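Local coordinates for uncharacterized protein (Photobacterium profundum, PDB 3R87) that is a hotdog-fold thioesterase of the 4-hydroxybenzoyl-CoA thioesterase family, a hydrolase that probably cleaves acyl thioesters, at residues D127-A130 / S131-A134; H26-F29 / L30-E34. All blocks are in the same frame, centred on the assembly; numbering follows the deposited sequence. Where two conformers were deposited one is given.

Contact 1 of 2, residues D127-A130 / S131-A134; sequences DILA and SMMA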
loop_
_atom_site.group_PDB
_atom_site.type_symbol
_atom_site.label_atom_id
_atom_site.label_comp_id
_atom_site.label_asym_id
_atom_site.label_seq_id
_atom_site.Cartn_x
_atom_site.Cartn_y
_atom_site.Cartn_z
ATOM N N ASP A 127 -3.561 -25.921 17.885
ATOM C CA ASP A 127 -4.870 -25.379 17.525
ATOM C C ASP A 127 -4.892 -24.718 16.173
ATOM O O ASP A 127 -5.924 -24.779 15.470
ATOM C CB ASP A 127 -5.247 -24.323 18.495
ATOM C CG ASP A 127 -6.726 -23.910 18.343
ATOM O OD1 ASP A 127 -7.683 -24.737 18.275
ATOM O OD2 ASP A 127 -6.926 -22.689 18.266
ATOM N N ILE A 128 -3.754 -24.143 15.770
ATOM C CA ILE A 128 -3.621 -23.601 14.417
ATOM C C ILE A 128 -3.625 -24.727 13.424
ATOM O O ILE A 128 -4.320 -24.682 12.410
ATOM C CB ILE A 128 -2.388 -22.711 14.308
ATOM C CG1 ILE A 128 -2.516 -21.461 15.180
ATOM C CG2 ILE A 128 -2.107 -22.380 12.855
ATOM C CD1 ILE A 128 -3.580 -20.484 14.739
ATOM N N LEU A 129 -2.804 -25.787 13.711
ATOM C CA LEU A 129 -2.789 -26.915 12.772
ATOM C C LEU A 129 -4.187 -27.557 12.674
ATOM O O LEU A 129 -4.610 -27.901 11.586
ATOM C CB LEU A 129 -1.775 -27.979 13.239
ATOM C CG LEU A 129 -0.279 -27.580 13.262
ATOM C CD1 LEU A 129 0.602 -28.648 14.011
ATOM C CD2 LEU A 129 0.134 -27.348 11.828
ATOM N N ALA A 130 -4.879 -27.640 13.774
ATOM C CA ALA A 130 -6.249 -28.214 13.738
ATOM C C ALA A 130 -7.145 -27.409 12.833
ATOM O O ALA A 130 -7.920 -27.968 12.070
ATOM C CB ALA A 130 -6.802 -28.261 15.138
ATOM N N SER A 131 -7.043 -26.076 12.973
ATOM C CA SER A 131 -7.874 -25.191 12.208
ATOM C C SER A 131 -7.555 -25.376 10.720
ATOM O O SER A 131 -8.414 -25.333 9.853
ATOM C CB SER A 131 -7.759 -23.758 12.712
ATOM O OG SER A 131 -8.649 -22.932 12.106
ATOM N N MET A 132 -6.251 -25.393 10.430
ATOM C CA MET A 132 -5.799 -25.545 9.047
ATOM C C MET A 132 -6.295 -26.806 8.433
ATOM O O MET A 132 -6.650 -26.803 7.238
ATOM C CB MET A 132 -4.266 -25.580 8.977
ATOM C CG MET A 132 -3.627 -24.208 9.269
ATOM S SD MET A 132 -1.864 -24.257 9.561
ATOM C CE MET A 132 -1.228 -24.965 8.027
ATOM N N MET A 133 -6.344 -27.906 9.175
ATOM C CA MET A 133 -6.763 -29.174 8.635
ATOM C C MET A 133 -8.290 -29.397 8.805
ATOM O O MET A 133 -8.844 -30.402 8.340
ATOM C CB MET A 133 -5.966 -30.277 9.322
ATOM C CG MET A 133 -4.504 -30.347 8.719
ATOM S SD MET A 133 -3.719 -31.307 9.982
ATOM C CE MET A 133 -4.039 -32.831 9.130
ATOM N N ALA A 134 -9.039 -28.521 9.486
ATOM C CA ALA A 134 -10.524 -28.702 9.695
ATOM C C ALA A 134 -11.328 -28.657 8.399
ATOM O O ALA A 134 -10.878 -28.103 7.404
ATOM C CB ALA A 134 -11.025 -27.630 10.673
#

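Contact 2 of 2, residues H26-F29 / L30-E34; sequences HPNF and LKYFE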
loop_
_atom_site.group_PDB
_atom_site.type_symbol
_atom_site.label_atom_id
_atom_site.label_comp_id
_atom_site.label_asym_id
_atom_site.label_seq_id
_atom_site.Cartn_x
_atom_site.Cartn_y
_atom_site.Cartn_z
ATOM N N HIS A 26 3.478 -5.652 -8.870
ATOM C CA HIS A 26 3.826 -7.021 -8.452
ATOM C C HIS A 26 3.906 -7.263 -6.968
ATOM O O HIS A 26 3.555 -8.373 -6.527
ATOM C CB HIS A 26 5.052 -7.545 -9.208
ATOM C CG HIS A 26 6.350 -6.903 -8.797
ATOM N ND1 HIS A 26 6.803 -5.737 -9.349
ATOM C CD2 HIS A 26 7.263 -7.250 -7.851
ATOM C CE1 HIS A 26 7.936 -5.401 -8.728
ATOM N NE2 HIS A 26 8.261 -6.265 -7.800
ATOM N N PRO A 27 4.382 -6.331 -6.108
ATOM C CA PRO A 27 4.415 -6.629 -4.679
ATOM C C PRO A 27 3.063 -6.951 -4.102
ATOM O O PRO A 27 2.926 -7.652 -3.080
ATOM C CB PRO A 27 5.014 -5.391 -4.050
ATOM C CG PRO A 27 5.879 -4.842 -5.159
ATOM C CD PRO A 27 5.040 -5.033 -6.407
ATOM N N ASN A 28 1.987 -6.468 -4.750
ATOM C CA ASN A 28 0.652 -6.711 -4.198
ATOM C C ASN A 28 0.284 -8.186 -4.190
ATOM O O ASN A 28 -0.540 -8.590 -3.372
ATOM C CB ASN A 28 -0.384 -5.920 -5.007
ATOM C CG ASN A 28 -0.219 -4.428 -4.803
ATOM O OD1 ASN A 28 0.325 -3.992 -3.785
ATOM N ND2 ASN A 28 -0.637 -3.641 -5.763
ATOM N N PHE A 29 0.869 -9.002 -5.083
ATOM C CA PHE A 29 0.512 -10.409 -5.072
ATOM C C PHE A 29 0.844 -11.072 -3.756
ATOM O O PHE A 29 0.122 -11.997 -3.316
ATOM C CB PHE A 29 1.137 -11.130 -6.262
ATOM C CG PHE A 29 0.621 -10.671 -7.572
ATOM C CD1 PHE A 29 -0.729 -10.851 -7.933
ATOM C CD2 PHE A 29 1.433 -10.022 -8.487
ATOM C CE1 PHE A 29 -1.199 -10.477 -9.147
ATOM C CE2 PHE A 29 0.964 -9.636 -9.728
ATOM C CZ PHE A 29 -0.365 -9.869 -10.090
ATOM N N LEU A 30 1.942 -10.678 -3.095
ATOM C CA LEU A 30 2.227 -11.257 -1.800
ATOM C C LEU A 30 1.214 -10.877 -0.756
ATOM O O LEU A 30 0.968 -11.644 0.189
ATOM C CB LEU A 30 3.641 -10.967 -1.287
ATOM C CG LEU A 30 4.765 -11.867 -1.798
ATOM C CD1 LEU A 30 6.058 -11.018 -1.519
ATOM C CD2 LEU A 30 4.690 -13.291 -1.247
ATOM N N LYS A 31 0.585 -9.690 -0.901
ATOM C CA LYS A 31 -0.524 -9.344 0.001
ATOM C C LYS A 31 -1.689 -10.339 -0.178
ATOM O O LYS A 31 -2.286 -10.788 0.807
ATOM C CB LYS A 31 -1.036 -7.919 -0.286
ATOM C CG LYS A 31 -0.018 -6.865 -0.055
ATOM C CD LYS A 31 -0.538 -5.480 -0.410
ATOM C CE LYS A 31 0.559 -4.412 -0.165
ATOM N NZ LYS A 31 0.015 -3.014 0.028
ATOM N N TYR A 32 -2.031 -10.616 -1.450
ATOM C CA TYR A 32 -3.152 -11.505 -1.694
ATOM C C TYR A 32 -2.853 -12.902 -1.146
ATOM O O TYR A 32 -3.740 -13.557 -0.615
ATOM C CB TYR A 32 -3.423 -11.621 -3.186
ATOM C CG TYR A 32 -3.601 -10.281 -3.911
ATOM C CD1 TYR A 32 -3.999 -9.101 -3.263
ATOM C CD2 TYR A 32 -3.310 -10.228 -5.262
ATOM C CE1 TYR A 32 -4.047 -7.911 -3.969
ATOM C CE2 TYR A 32 -3.368 -9.038 -5.982
ATOM C CZ TYR A 32 -3.717 -7.869 -5.299
ATOM O OH TYR A 32 -3.694 -6.708 -6.010
ATOM N N PHE A 33 -1.590 -13.347 -1.280
ATOM C CA PHE A 33 -1.206 -14.624 -0.738
ATOM C C PHE A 33 -1.346 -14.639 0.774
ATOM O O PHE A 33 -1.769 -15.634 1.351
ATOM C CB PHE A 33 0.179 -15.005 -1.180
ATOM C CG PHE A 33 0.341 -15.369 -2.627
ATOM C CD1 PHE A 33 -0.734 -15.636 -3.469
ATOM C CD2 PHE A 33 1.612 -15.523 -3.166
ATOM C CE1 PHE A 33 -0.572 -16.064 -4.764
ATOM C CE2 PHE A 33 1.773 -15.948 -4.492
ATOM C CZ PHE A 33 0.692 -16.207 -5.295
ATOM N N GLU A 34 -0.979 -13.527 1.441
ATOM C CA GLU A 34 -1.131 -13.410 2.878
ATOM C C GLU A 34 -2.609 -13.555 3.274
ATOM O O GLU A 34 -2.925 -14.306 4.212
ATOM C CB GLU A 34 -0.528 -12.100 3.373
ATOM C CG GLU A 34 -0.323 -12.039 4.863
ATOM C CD GLU A 34 -1.609 -11.818 5.704
ATOM O OE1 GLU A 34 -2.489 -11.129 5.277
ATOM O OE2 GLU A 34 -1.698 -12.310 6.850
HETATM O O HOH W 1 4.565 -9.987 -4.465
#

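Contact 1 of 2, residues D127-A130 / S131-A134
Ile128 and Met132, one helical turn apart, meet through the methyl CG2 of Ile128 and the sulfur SD of Met132, 3.8 Å away. CG2 reaches the sulfur because it stands anti to the backbone N, while the other branch, CG1, lies beside that N. Met132 CG lies beside its own backbone N (chi1 -71°), which brings it to 3.3 Å from Ile128 O. Leu129 touches the same sulfur more loosely, with CD2 4.3 Å from Met132 SD.

Backbone bonds hold these side chains in step. Met132 N donates to Ile128 O at 2.9 Å. Ser131 N donates to Asp127 O at 3.0 Å. Met133 N bonds to Leu129 O at 3.0 Å and makes a second, weak bond to Ala130 O at 3.3 Å.

The polar groups turn to other elements. Ser131 OG is hydrogen-bonded to Ile41 O. Asp127, which with His53 can bind magnesium, forms a salt bridge with Lys45; no metal is bound to this chain here. The C-terminal helix 126-133 thus packs Ile128 on Ile41 and Leu49 of helices 28-41 and 43-53, and lays Leu129 and Met132 on Leu84 and Phe82 of strand 75-85.

Contact 2 of 2, residues H26-F29 / L30-E34
Tyr32 N donates to Asn28 O at 3.2 Å, and Phe33 N donates to Phe29 O at 3.0 Å. Before these, Leu30 N makes a weak bond, three residues back, to Pro27 O. A water completes this first turn: it donates to His26 O at 2.8 Å and accepts from Leu30 N at 3.0 Å. His26 O and Leu30 N, 4.4 Å apart, are thereby bridged.

The carbonyl oxygens also meet rings. Tyr32 CG lies beside its backbone N (chi1 -53°), which lays the ring back over the preceding turn. Asn28 O lies 3.4 Å above the Tyr32 ring plane, over its centre. Phe29 O sits over a face of the Phe33 ring. The Tyr32 hydroxyl passes beside Asn28 CB and is hydrogen-bonded to Asp17 OD1, while Asn28 ND2 bonds to Asp17 O. One loop residue therefore ties down both side chains.

Phe29 CD1 packs 3.7 Å from Tyr32 CE2, with the ring planes at 90° in an oblique pair. The extended Lys31 chain runs alongside Asn28, pointing the same way.

Phe29 and Phe33 rest on Val96 and Val106 of strands 89-97 and 106-115. Pro27 and Leu30 meet Leu30 and Pro27 of the second subunit. This is the start of the long central helix of the hotdog fold, the helix around which the antiparallel sheet wraps.

Contact 1 and contact 2 are both local contacts between residues three or four apart along a helix, contact 2 including the turn that leads into it. They lie on opposite sides of the chain's centre, about 23 Å apart between centres. Contact 2 is buried: its phenylalanines pack on the sheet, and the second and third subunits pack on it. Contact 1 is partly exposed, belongs to the C-terminal helix, and is touched by no other chain of the assembly. Contact 2 relies on aromatic rings and a bridging water, whereas contact 1 buries Ile128 and Met132 and has a charged metal-site residue paired with Lys45. Helix 28-41 connects them, carrying contact 2 at its start and supporting contact 1 through Ile41 at its end.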